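Long-range contacts in D-xylonate dehydratase (Caulobacter crescentus, PDB 5OYN), which catalyses the dehydration of D-xylonate to 2-dehydro-3-deoxy-D-arabinonate in D-xylose breakdown, and also dehydrates D-gluconate: residues R16-R21 with P127-V132; G53-G58 with L257-V262; T149-P154 with D590-L595; D22-P27 with L35-F40. One frame throughout, in Å; residues are numbered along the deposited sequence.

Contact 1: residues R16-R21 with P127-V132; sequences RRFRSR and PIDAVV
The loop 16-21 runs into helix 21-24 and comes up against the chain that enters strand 130-135. The backbones are nearest at Ser20 and Pro127, whose CA atoms are 4.1 Å apart. They separate to 6.2 Å between the CA atoms of Arg19 and Asp129. The loop turns sharply here, with Arg21 N bonded to Phe18 O at 2.8 Å.

Asp129 carries the contact. Its carboxylate faces Ser20 with both oxygens and uses a syn lone pair on each. Asp129 OD1 accepts the backbone N of Ser20 at 3.0 Å, with an N-H...O angle of 159°. Asp129 OD2 accepts Ser20 OG at 2.5 Å and takes a further bond from Ile56 N on the neighbouring strand. Ser20 OG sits between the backbone N and the carbonyl carbon, which puts it beside its own N-H. The side chains of Phe18 and Asp129 cross at about a right angle, the ring and carboxylate planes 37° apart, and Phe18 CB and the near end of the ring pack on the carboxylate. Arg19 slides past Asp129 in the opposite direction. Its NE reaches Ile128 O at 2.9 Å, in the guanidinium plane and nearly along the C=O axis. Arg19 NH2 is bonded to His124 O. Pro127 CB closes on Ser20 CA at 3.8 Å.

An alanine in place of Asp129 would probably loosen the loop from the start of strand 130-135, since all three carboxylate bonds would go.

The buried carboxylate is therefore met by two backbone N-H groups and a hydroxyl. Its charge is probably eased further by Arg19, which lies near without pairing with it.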
# COMPACT_ATOMS: atom_id res chain seq x y z
N ARG A 16 33.23 4.15 -4.27
CA ARG A 16 33.43 3.24 -5.39
C ARG A 16 32.58 3.73 -6.56
O ARG A 16 31.54 4.37 -6.36
CB ARG A 16 33.08 1.80 -4.99
CG ARG A 16 33.13 0.78 -6.12
CD ARG A 16 32.65 -0.62 -5.67
NE ARG A 16 33.40 -1.18 -4.55
CZ ARG A 16 34.55 -1.86 -4.68
NH1 ARG A 16 35.07 -2.05 -5.89
NH2 ARG A 16 35.18 -2.33 -3.60
N ARG A 17 33.05 3.47 -7.77
CA ARG A 17 32.26 3.81 -8.95
C ARG A 17 31.46 2.56 -9.30
O ARG A 17 31.98 1.60 -9.89
CB ARG A 17 33.13 4.27 -10.12
CG ARG A 17 32.46 4.10 -11.49
CD ARG A 17 32.99 5.06 -12.54
NE ARG A 17 32.43 6.39 -12.37
CZ ARG A 17 31.81 7.06 -13.34
NH1 ARG A 17 31.68 6.50 -14.55
NH2 ARG A 17 31.33 8.27 -13.12
N PHE A 18 30.19 2.56 -8.90
CA PHE A 18 29.31 1.44 -9.16
C PHE A 18 28.87 1.44 -10.62
O PHE A 18 28.88 2.47 -11.30
CB PHE A 18 28.11 1.51 -8.23
CG PHE A 18 28.46 1.48 -6.78
CD1 PHE A 18 28.75 0.28 -6.15
CD2 PHE A 18 28.47 2.64 -6.02
CE1 PHE A 18 29.06 0.24 -4.80
CE2 PHE A 18 28.77 2.61 -4.67
CZ PHE A 18 29.08 1.40 -4.06
N ARG A 19 28.49 0.26 -11.13
CA ARG A 19 28.05 0.19 -12.52
C ARG A 19 26.85 1.10 -12.78
O ARG A 19 26.63 1.52 -13.92
CB ARG A 19 27.70 -1.24 -12.90
CG ARG A 19 27.13 -2.00 -11.76
CD ARG A 19 27.01 -3.45 -12.11
NE ARG A 19 25.80 -3.75 -12.87
CZ ARG A 19 25.81 -4.08 -14.16
NH1 ARG A 19 26.97 -4.12 -14.81
NH2 ARG A 19 24.67 -4.36 -14.78
N SER A 20 26.05 1.39 -11.74
CA SER A 20 24.99 2.37 -11.88
C SER A 20 25.53 3.67 -12.47
O SER A 20 24.91 4.25 -13.37
CB SER A 20 24.31 2.63 -10.53
OG SER A 20 25.24 2.66 -9.46
N ARG A 21 26.71 4.11 -12.01
CA ARG A 21 27.29 5.35 -12.50
C ARG A 21 27.49 5.36 -14.01
O ARG A 21 27.58 6.43 -14.59
CB ARG A 21 28.63 5.62 -11.80
CG ARG A 21 28.53 5.74 -10.28
CD ARG A 21 27.69 6.96 -9.86
NE ARG A 21 26.46 6.58 -9.15
CZ ARG A 21 25.52 7.44 -8.75
NH1 ARG A 21 25.68 8.74 -8.98
NH2 ARG A 21 24.44 7.01 -8.10
N PRO A 127 20.66 -0.19 -14.28
CA PRO A 127 21.74 0.30 -13.41
C PRO A 127 21.63 -0.23 -11.99
O PRO A 127 21.38 0.53 -11.05
CB PRO A 127 21.56 1.83 -13.45
CG PRO A 127 20.13 2.01 -13.73
CD PRO A 127 19.73 0.88 -14.64
N ILE A 128 21.82 -1.54 -11.83
CA ILE A 128 21.66 -2.22 -10.56
C ILE A 128 23.03 -2.64 -10.06
O ILE A 128 23.83 -3.22 -10.81
CB ILE A 128 20.72 -3.43 -10.70
CG1 ILE A 128 19.30 -2.95 -11.01
CG2 ILE A 128 20.75 -4.31 -9.45
CD1 ILE A 128 18.45 -4.00 -11.68
N ASP A 129 23.32 -2.33 -8.79
CA ASP A 129 24.62 -2.62 -8.20
C ASP A 129 24.61 -3.90 -7.37
O ASP A 129 25.36 -4.83 -7.66
CB ASP A 129 25.07 -1.45 -7.34
CG ASP A 129 25.32 -0.23 -8.15
OD1 ASP A 129 25.85 -0.40 -9.29
OD2 ASP A 129 24.99 0.89 -7.68
N ALA A 130 23.79 -3.94 -6.33
CA ALA A 130 23.60 -5.13 -5.52
C ALA A 130 22.13 -5.52 -5.59
O ALA A 130 21.30 -4.78 -6.12
CB ALA A 130 24.04 -4.88 -4.07
N VAL A 131 21.81 -6.70 -5.05
CA VAL A 131 20.45 -7.21 -5.10
C VAL A 131 20.08 -7.88 -3.77
O VAL A 131 20.92 -8.41 -3.05
CB VAL A 131 20.26 -8.18 -6.27
CG1 VAL A 131 20.98 -9.48 -6.00
CG2 VAL A 131 18.78 -8.42 -6.53
N VAL A 132 18.79 -7.79 -3.44
CA VAL A 132 18.20 -8.53 -2.34
C VAL A 132 17.19 -9.48 -2.96
O VAL A 132 16.18 -9.04 -3.53
CB VAL A 132 17.54 -7.61 -1.32
CG1 VAL A 132 16.84 -8.43 -0.26
CG2 VAL A 132 18.58 -6.69 -0.71

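Contact 2: residues G53-G58 with L257-V262; sequences GKPIIG and LAYDDV
Leu257 O is the best-held polar atom within these segments. One bond grips it, from Val262 N at 3.1 Å. The bond spans five residues where helix 241-259 gives way to a turn, and Asp261 there has a positive phi of 66°. This resembles the ending seen in a Schellman motif. Two residues on, Tyr259 O is held by Arg16 NH2 from the N-terminal loop.

No hydrogen bond joins 53-58 to 257-262. The contact is apolar, and three side chains make most of it. Pro55 points at the helix end, and its CB meets Ala258 CB at 4.2 Å. The ring of Tyr259 crosses Pro55 at about a right angle. Tyr259 CE1 lies 3.9 Å from Pro55 CD, and the phenol oxygen is close by, with Tyr259 OH 3.7 Å from Pro55 CD. Ile57, on strand 56-61, reaches the same methyl group from further along the chain, with its CD1 4.4 Å from Ala258 CB. Ala258 also packs on Ala130 of strand 130-135, and its small side chain is consistent with the close approach of the helix to the two strands. The ring of Phe18 meets that of Tyr259 edge-to-face.

Gly53 follows helix 47-51 and has a positive phi of 79°. At these backbone angles a side chain would collide with the carbonyl O of the residue before it.

The helix end thus rests on the parallel sheet of the N-terminal part of the fold through apolar packing, with no hydrogen bond across it. Leu257 O is used within the turn and Tyr259 O by Arg16, so shape rather than directed bonding sets this fit.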
# COMPACT_ATOMS: atom_id res chain seq x y z
N GLY A 53 26.18 8.96 -6.05
CA GLY A 53 27.09 7.84 -5.98
C GLY A 53 26.74 6.78 -4.96
O GLY A 53 27.58 5.89 -4.72
N LYS A 54 25.56 6.83 -4.35
CA LYS A 54 25.11 5.69 -3.57
C LYS A 54 24.80 4.52 -4.51
O LYS A 54 24.52 4.72 -5.69
CB LYS A 54 23.86 6.05 -2.76
CG LYS A 54 23.99 7.23 -1.82
CD LYS A 54 22.78 7.28 -0.87
CE LYS A 54 22.71 8.55 -0.04
NZ LYS A 54 21.79 9.60 -0.63
N PRO A 55 24.86 3.28 -4.01
CA PRO A 55 24.55 2.14 -4.88
C PRO A 55 23.05 1.92 -5.02
O PRO A 55 22.28 2.03 -4.06
CB PRO A 55 25.23 0.95 -4.18
CG PRO A 55 25.26 1.34 -2.74
CD PRO A 55 25.26 2.86 -2.65
N ILE A 56 22.64 1.62 -6.25
CA ILE A 56 21.26 1.23 -6.53
C ILE A 56 21.12 -0.22 -6.10
O ILE A 56 21.73 -1.11 -6.68
CB ILE A 56 20.92 1.39 -8.02
CG1 ILE A 56 21.28 2.79 -8.53
CG2 ILE A 56 19.46 1.09 -8.23
CD1 ILE A 56 20.85 3.94 -7.60
N ILE A 57 20.30 -0.45 -5.07
CA ILE A 57 20.04 -1.80 -4.57
C ILE A 57 18.74 -2.31 -5.18
O ILE A 57 17.66 -1.82 -4.86
CB ILE A 57 19.97 -1.83 -3.04
CG1 ILE A 57 21.14 -1.06 -2.43
CG2 ILE A 57 19.94 -3.28 -2.56
CD1 ILE A 57 22.44 -1.83 -2.46
N GLY A 58 18.83 -3.29 -6.07
CA GLY A 58 17.63 -3.96 -6.52
C GLY A 58 17.03 -4.82 -5.43
O GLY A 58 17.74 -5.35 -4.56
N LEU A 257 27.67 -5.23 1.53
CA LEU A 257 28.15 -6.15 0.50
C LEU A 257 28.41 -5.43 -0.81
O LEU A 257 29.23 -5.89 -1.62
CB LEU A 257 27.15 -7.27 0.28
CG LEU A 257 26.84 -8.28 1.38
CD1 LEU A 257 25.92 -9.33 0.78
CD2 LEU A 257 28.11 -8.93 1.90
N ALA A 258 27.70 -4.34 -1.08
CA ALA A 258 27.96 -3.61 -2.31
C ALA A 258 29.27 -2.83 -2.23
O ALA A 258 30.01 -2.76 -3.22
CB ALA A 258 26.80 -2.66 -2.63
N TYR A 259 29.57 -2.26 -1.07
CA TYR A 259 30.79 -1.48 -0.93
C TYR A 259 32.02 -2.38 -0.86
O TYR A 259 33.00 -2.17 -1.59
CB TYR A 259 30.70 -0.57 0.29
CG TYR A 259 30.02 0.76 -0.03
CD1 TYR A 259 28.67 0.95 0.22
CD2 TYR A 259 30.72 1.81 -0.61
CE1 TYR A 259 28.04 2.15 -0.07
CE2 TYR A 259 30.09 3.02 -0.90
CZ TYR A 259 28.75 3.18 -0.63
OH TYR A 259 28.11 4.36 -0.91
N ASP A 260 31.97 -3.42 -0.02
CA ASP A 260 33.07 -4.37 0.08
C ASP A 260 33.16 -5.30 -1.12
O ASP A 260 34.10 -6.08 -1.20
CB ASP A 260 32.95 -5.21 1.35
CG ASP A 260 32.81 -4.35 2.58
OD1 ASP A 260 33.11 -3.13 2.48
OD2 ASP A 260 32.38 -4.87 3.63
N ASP A 261 32.20 -5.25 -2.04
CA ASP A 261 32.29 -5.95 -3.32
C ASP A 261 32.28 -7.47 -3.14
O ASP A 261 32.96 -8.20 -3.87
CB ASP A 261 33.54 -5.49 -4.08
CG ASP A 261 33.38 -5.61 -5.58
OD1 ASP A 261 32.23 -5.59 -6.07
OD2 ASP A 261 34.42 -5.72 -6.27
N VAL A 262 31.48 -7.98 -2.20
CA VAL A 262 31.37 -9.42 -1.95
C VAL A 262 30.32 -10.00 -2.89
O VAL A 262 29.12 -9.94 -2.62
CB VAL A 262 31.01 -9.71 -0.49
CG1 VAL A 262 30.90 -11.21 -0.27
CG2 VAL A 262 32.00 -9.08 0.45

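Contact 3: residues T149-P154 with D590-L595; sequences TTVNIP and DLAAKL
The tight part of the contact is backbone to backbone. Two carbonyls at the end of helix 141-151 accept N-H groups from the 3-10 turn 591-593. Leu591 N bonds to Thr150 O at 3.0 Å and nearly straight, at 174°. Ala592 N bonds to Val151 O at 2.9 Å, on a lone pair in the carbonyl plane. Small apolar groups fill in beside them. Ala592 CB packs against Ile153 CG2 at 3.7 Å and Val151 CG1 at 4.0 Å. Thr150 and Leu591 lie side by side, with CG2 of Thr150 3.8 Å from CD1 of Leu591, while Thr150 OG1 turns to Tyr116 OH.

The looser side is at Asp590, which is partly exposed. Asn152 ND2 meets Asp590 OD1 at 3.3 Å, from above the carboxylate plane. The stronger polar tie of Asn152 is OD1 to Leu265 N. Beyond Ala592 the chain turns outward, and Ala593 and Lys594 are exposed. Leu591 and Lys594 also touch Met562 of a neighbouring subunit.

Asn152 leaves the helix with positive phi and leads toward strand 155-159. Strand 130-135, the helix and this strand form a beta-alpha-beta crossover, and the C-terminal tail binds its helix-to-strand turn.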
# COMPACT_ATOMS: atom_id res chain seq x y z
N THR A 149 24.20 -15.29 -9.53
CA THR A 149 25.60 -15.66 -9.71
C THR A 149 26.05 -15.52 -11.16
O THR A 149 27.16 -15.04 -11.41
CB THR A 149 25.89 -17.08 -9.20
OG1 THR A 149 25.49 -18.04 -10.18
CG2 THR A 149 25.17 -17.37 -7.92
N THR A 150 25.20 -15.91 -12.11
CA THR A 150 25.51 -15.68 -13.52
C THR A 150 25.93 -14.24 -13.76
O THR A 150 26.92 -13.97 -14.45
CB THR A 150 24.31 -16.03 -14.41
OG1 THR A 150 24.05 -17.43 -14.35
CG2 THR A 150 24.58 -15.64 -15.84
N VAL A 151 25.19 -13.30 -13.19
CA VAL A 151 25.55 -11.90 -13.34
C VAL A 151 26.67 -11.54 -12.37
O VAL A 151 27.59 -10.79 -12.73
CB VAL A 151 24.31 -11.01 -13.17
CG1 VAL A 151 24.70 -9.54 -13.08
CG2 VAL A 151 23.36 -11.26 -14.32
N ASN A 152 26.61 -12.08 -11.16
CA ASN A 152 27.67 -11.91 -10.16
C ASN A 152 27.84 -10.45 -9.77
O ASN A 152 28.88 -9.83 -9.97
CB ASN A 152 29.00 -12.50 -10.65
CG ASN A 152 29.97 -12.79 -9.52
OD1 ASN A 152 29.56 -13.23 -8.44
ND2 ASN A 152 31.25 -12.54 -9.75
N ILE A 153 26.77 -9.89 -9.20
CA ILE A 153 26.86 -8.65 -8.44
C ILE A 153 26.54 -9.02 -6.99
O ILE A 153 25.89 -10.05 -6.76
CB ILE A 153 25.90 -7.57 -8.97
CG1 ILE A 153 24.49 -8.13 -9.16
CG2 ILE A 153 26.40 -7.00 -10.28
CD1 ILE A 153 23.41 -7.04 -9.17
N PRO A 154 26.99 -8.25 -5.99
CA PRO A 154 26.74 -8.65 -4.60
C PRO A 154 25.25 -8.88 -4.34
O PRO A 154 24.40 -8.06 -4.70
CB PRO A 154 27.29 -7.48 -3.79
CG PRO A 154 28.20 -6.74 -4.71
CD PRO A 154 27.70 -6.97 -6.09
N ASP A 590 29.99 -14.56 -14.69
CA ASP A 590 30.46 -13.24 -14.28
C ASP A 590 30.11 -12.16 -15.32
O ASP A 590 30.94 -11.33 -15.69
CB ASP A 590 31.96 -13.28 -14.00
CG ASP A 590 32.48 -12.00 -13.35
OD1 ASP A 590 31.66 -11.26 -12.76
OD2 ASP A 590 33.70 -11.73 -13.43
N LEU A 591 28.85 -12.16 -15.77
CA LEU A 591 28.45 -11.23 -16.83
C LEU A 591 28.59 -9.76 -16.44
O LEU A 591 28.67 -8.91 -17.32
CB LEU A 591 27.01 -11.50 -17.28
CG LEU A 591 26.57 -12.92 -17.60
CD1 LEU A 591 25.26 -12.90 -18.38
CD2 LEU A 591 27.64 -13.66 -18.38
N ALA A 592 28.62 -9.45 -15.14
CA ALA A 592 28.74 -8.05 -14.73
C ALA A 592 30.14 -7.50 -14.95
O ALA A 592 30.37 -6.31 -14.69
CB ALA A 592 28.36 -7.87 -13.26
N ALA A 593 31.08 -8.33 -15.40
CA ALA A 593 32.42 -7.85 -15.69
C ALA A 593 32.44 -6.97 -16.93
O ALA A 593 33.21 -6.00 -16.99
CB ALA A 593 33.38 -9.03 -15.86
N LYS A 594 31.62 -7.28 -17.93
CA LYS A 594 31.53 -6.49 -19.15
C LYS A 594 30.25 -5.67 -19.14
O LYS A 594 29.19 -6.15 -18.72
CB LYS A 594 31.59 -7.39 -20.39
CG LYS A 594 31.48 -6.63 -21.72
CD LYS A 594 32.84 -6.19 -22.25
CE LYS A 594 32.82 -6.01 -23.77
NZ LYS A 594 31.44 -5.76 -24.31
N LEU A 595 30.34 -4.43 -19.59
CA LEU A 595 29.17 -3.58 -19.68
C LEU A 595 28.34 -3.97 -20.90
O LEU A 595 28.80 -4.72 -21.76
CB LEU A 595 29.60 -2.12 -19.75
CG LEU A 595 29.85 -1.49 -18.39
CD1 LEU A 595 30.23 -0.03 -18.55
CD2 LEU A 595 28.61 -1.63 -17.51

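Contact 4: residues D22-P27 with L35-F40; sequences DWFDNP and LYLERF. With FES (Fe2/s2 (inorganic) cluster), chain H.
Phe24, Tyr36 and Trp23 bury the most surface where helix 21-24 meets helix 30-39. Trp23 points the edge of its five-membered ring at Tyr36 in an edge-to-face pair, with the planes 51° apart. CD1 of Trp23 stands 3.4 Å above the plane of the Tyr36 ring, over its centre. Trp23 O lies at the edge of the same ring, 3.2 Å from Tyr36 CD2. Tyr36 OH bonds to Asn599 and His598 of the C-terminal tail, and Trp23 NE1 to Cys103 O of a neighbouring subunit.

Phe24 reaches along the other helix. Its CD1 touches Leu37 CD1 at 3.5 Å, and its CZ meets CD2 of Phe40 at 3.6 Å. Tyr36 O lies at the edge of the Phe24 ring.

An alanine in place of Tyr36 would remove the face under Trp23 and the hydroxyl, and would probably loosen the packing of the two helices and the hold of helix 30-39 on the tail.

Arg39 leaves this core for the [2Fe-2S] cluster of the neighbouring subunit, whose ligand Cys210 it packs on. The Arg39 guanidinium puts one face toward S1, with Arg39 NH1 3.7 Å from FE2, while NE forms a salt bridge with Glu38 OE2. A positive charge there would probably stabilise the cluster's negative charge. Aromatic packing and charged group thus lie side by side on helix 30-39, at the subunit boundary.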
# COMPACT_ATOMS: atom_id res chain seq x y z
N ASP A 22 27.55 4.20 -14.66
CA ASP A 22 27.66 4.24 -16.11
C ASP A 22 26.36 4.69 -16.78
O ASP A 22 26.38 5.06 -17.96
CB ASP A 22 28.07 2.88 -16.66
CG ASP A 22 28.42 2.95 -18.14
OD1 ASP A 22 29.46 3.57 -18.49
OD2 ASP A 22 27.64 2.41 -18.96
N TRP A 23 25.24 4.67 -16.06
CA TRP A 23 24.00 5.24 -16.57
C TRP A 23 23.85 6.70 -16.15
O TRP A 23 23.52 7.56 -16.97
CB TRP A 23 22.79 4.46 -16.05
CG TRP A 23 22.43 3.20 -16.77
CD1 TRP A 23 21.38 3.02 -17.62
CD2 TRP A 23 23.05 1.92 -16.63
NE1 TRP A 23 21.33 1.72 -18.05
CE2 TRP A 23 22.35 1.02 -17.46
CE3 TRP A 23 24.14 1.45 -15.90
CZ2 TRP A 23 22.70 -0.32 -17.58
CZ3 TRP A 23 24.50 0.10 -16.02
CH2 TRP A 23 23.78 -0.76 -16.85
N PHE A 24 24.11 6.98 -14.87
CA PHE A 24 23.74 8.24 -14.25
C PHE A 24 24.87 9.26 -14.20
O PHE A 24 24.61 10.43 -13.89
CB PHE A 24 23.22 7.97 -12.83
CG PHE A 24 21.99 7.10 -12.78
CD1 PHE A 24 21.08 7.10 -13.84
CD2 PHE A 24 21.74 6.29 -11.68
CE1 PHE A 24 19.95 6.30 -13.79
CE2 PHE A 24 20.60 5.49 -11.63
CZ PHE A 24 19.71 5.49 -12.69
N ASP A 25 26.10 8.86 -14.49
CA ASP A 25 27.22 9.79 -14.55
C ASP A 25 28.22 9.31 -15.60
O ASP A 25 29.42 9.18 -15.35
CB ASP A 25 27.87 9.96 -13.18
CG ASP A 25 28.96 11.01 -13.18
OD1 ASP A 25 28.70 12.15 -13.61
OD2 ASP A 25 30.09 10.69 -12.74
N ASN A 26 27.73 9.04 -16.81
CA ASN A 26 28.58 8.51 -17.87
C ASN A 26 29.52 9.60 -18.37
O ASN A 26 29.07 10.70 -18.72
CB ASN A 26 27.74 7.97 -19.03
CG ASN A 26 28.57 7.23 -20.05
OD1 ASN A 26 28.71 7.68 -21.19
ND2 ASN A 26 29.12 6.09 -19.65
N PRO A 27 30.84 9.33 -18.42
CA PRO A 27 31.81 10.36 -18.84
C PRO A 27 31.63 10.80 -20.29
O PRO A 27 31.53 12.00 -20.58
CB PRO A 27 33.16 9.68 -18.64
CG PRO A 27 32.86 8.20 -18.59
CD PRO A 27 31.49 8.07 -18.03
N LEU A 35 19.19 11.11 -20.64
CA LEU A 35 18.16 10.15 -21.06
C LEU A 35 17.87 9.12 -19.98
O LEU A 35 16.74 8.62 -19.88
CB LEU A 35 18.62 9.47 -22.36
CG LEU A 35 17.75 8.50 -23.18
CD1 LEU A 35 17.74 7.10 -22.58
CD2 LEU A 35 16.33 9.04 -23.34
N TYR A 36 18.86 8.80 -19.14
CA TYR A 36 18.74 7.76 -18.13
C TYR A 36 18.19 8.27 -16.80
O TYR A 36 17.38 7.57 -16.18
CB TYR A 36 20.10 7.09 -17.90
CG TYR A 36 20.59 6.24 -19.06
CD1 TYR A 36 19.70 5.57 -19.89
CD2 TYR A 36 21.96 6.09 -19.30
CE1 TYR A 36 20.16 4.78 -20.95
CE2 TYR A 36 22.42 5.30 -20.35
CZ TYR A 36 21.52 4.65 -21.17
OH TYR A 36 21.99 3.88 -22.21
N LEU A 37 18.60 9.47 -16.34
CA LEU A 37 18.03 10.02 -15.11
C LEU A 37 16.57 10.39 -15.26
O LEU A 37 15.84 10.43 -14.27
CB LEU A 37 18.72 11.31 -14.65
CG LEU A 37 20.13 11.57 -14.16
CD1 LEU A 37 20.50 10.51 -13.09
CD2 LEU A 37 21.10 11.69 -15.32
N GLU A 38 16.15 10.74 -16.47
CA GLU A 38 14.95 11.55 -16.62
C GLU A 38 13.72 10.84 -16.06
O GLU A 38 13.01 11.39 -15.20
CB GLU A 38 14.79 11.91 -18.09
CG GLU A 38 13.45 12.43 -18.47
CD GLU A 38 12.68 11.43 -19.29
OE1 GLU A 38 13.33 10.52 -19.86
OE2 GLU A 38 11.44 11.58 -19.38
N ARG A 39 13.45 9.61 -16.51
CA ARG A 39 12.20 8.97 -16.14
C ARG A 39 12.23 8.37 -14.73
O ARG A 39 11.19 8.34 -14.06
CB ARG A 39 11.83 7.89 -17.15
CG ARG A 39 10.34 7.62 -17.21
CD ARG A 39 9.62 8.81 -17.76
NE ARG A 39 10.21 9.19 -19.04
CZ ARG A 39 9.70 8.88 -20.23
NH1 ARG A 39 8.57 8.19 -20.31
NH2 ARG A 39 10.32 9.27 -21.35
N PHE A 40 13.39 7.91 -14.27
CA PHE A 40 13.51 7.42 -12.90
C PHE A 40 13.11 8.46 -11.86
O PHE A 40 13.07 8.13 -10.67
CB PHE A 40 14.94 6.98 -12.62
CG PHE A 40 15.17 5.53 -12.85
CD1 PHE A 40 14.25 4.61 -12.39
CD2 PHE A 40 16.28 5.09 -13.53
CE1 PHE A 40 14.44 3.27 -12.59
CE2 PHE A 40 16.47 3.75 -13.74
CZ PHE A 40 15.55 2.84 -13.27
FE1 FES H . 8.75 4.12 -21.15
FE2 FES H . 9.14 6.26 -23.37
S1 FES H . 10.43 5.39 -21.81
S2 FES H . 7.44 5.06 -22.64

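In the fold
All four contacts lie on the same side of the chain's centre. Contacts 1, 3 and 4 are buried, whereas contact 2 is only partly so. Contacts 1 and 2 reach neighbouring strands of one parallel sheet, 130-135 and 56-61, and meet where Asp129 bonds Ile56. Contact 3 follows in the chain, and its Pro154 O bonds Val131 N of contact 1. Contact 4 is nested inside the loop closed by contact 1 and is tied to it by the Arg17-Asp25 salt bridge and by Pro127. Chemistry differs with place: a carboxylate at the strand entrance, carbon contacts under the helix, backbone bonds at the helix end, and aromatic rings at the subunit boundary.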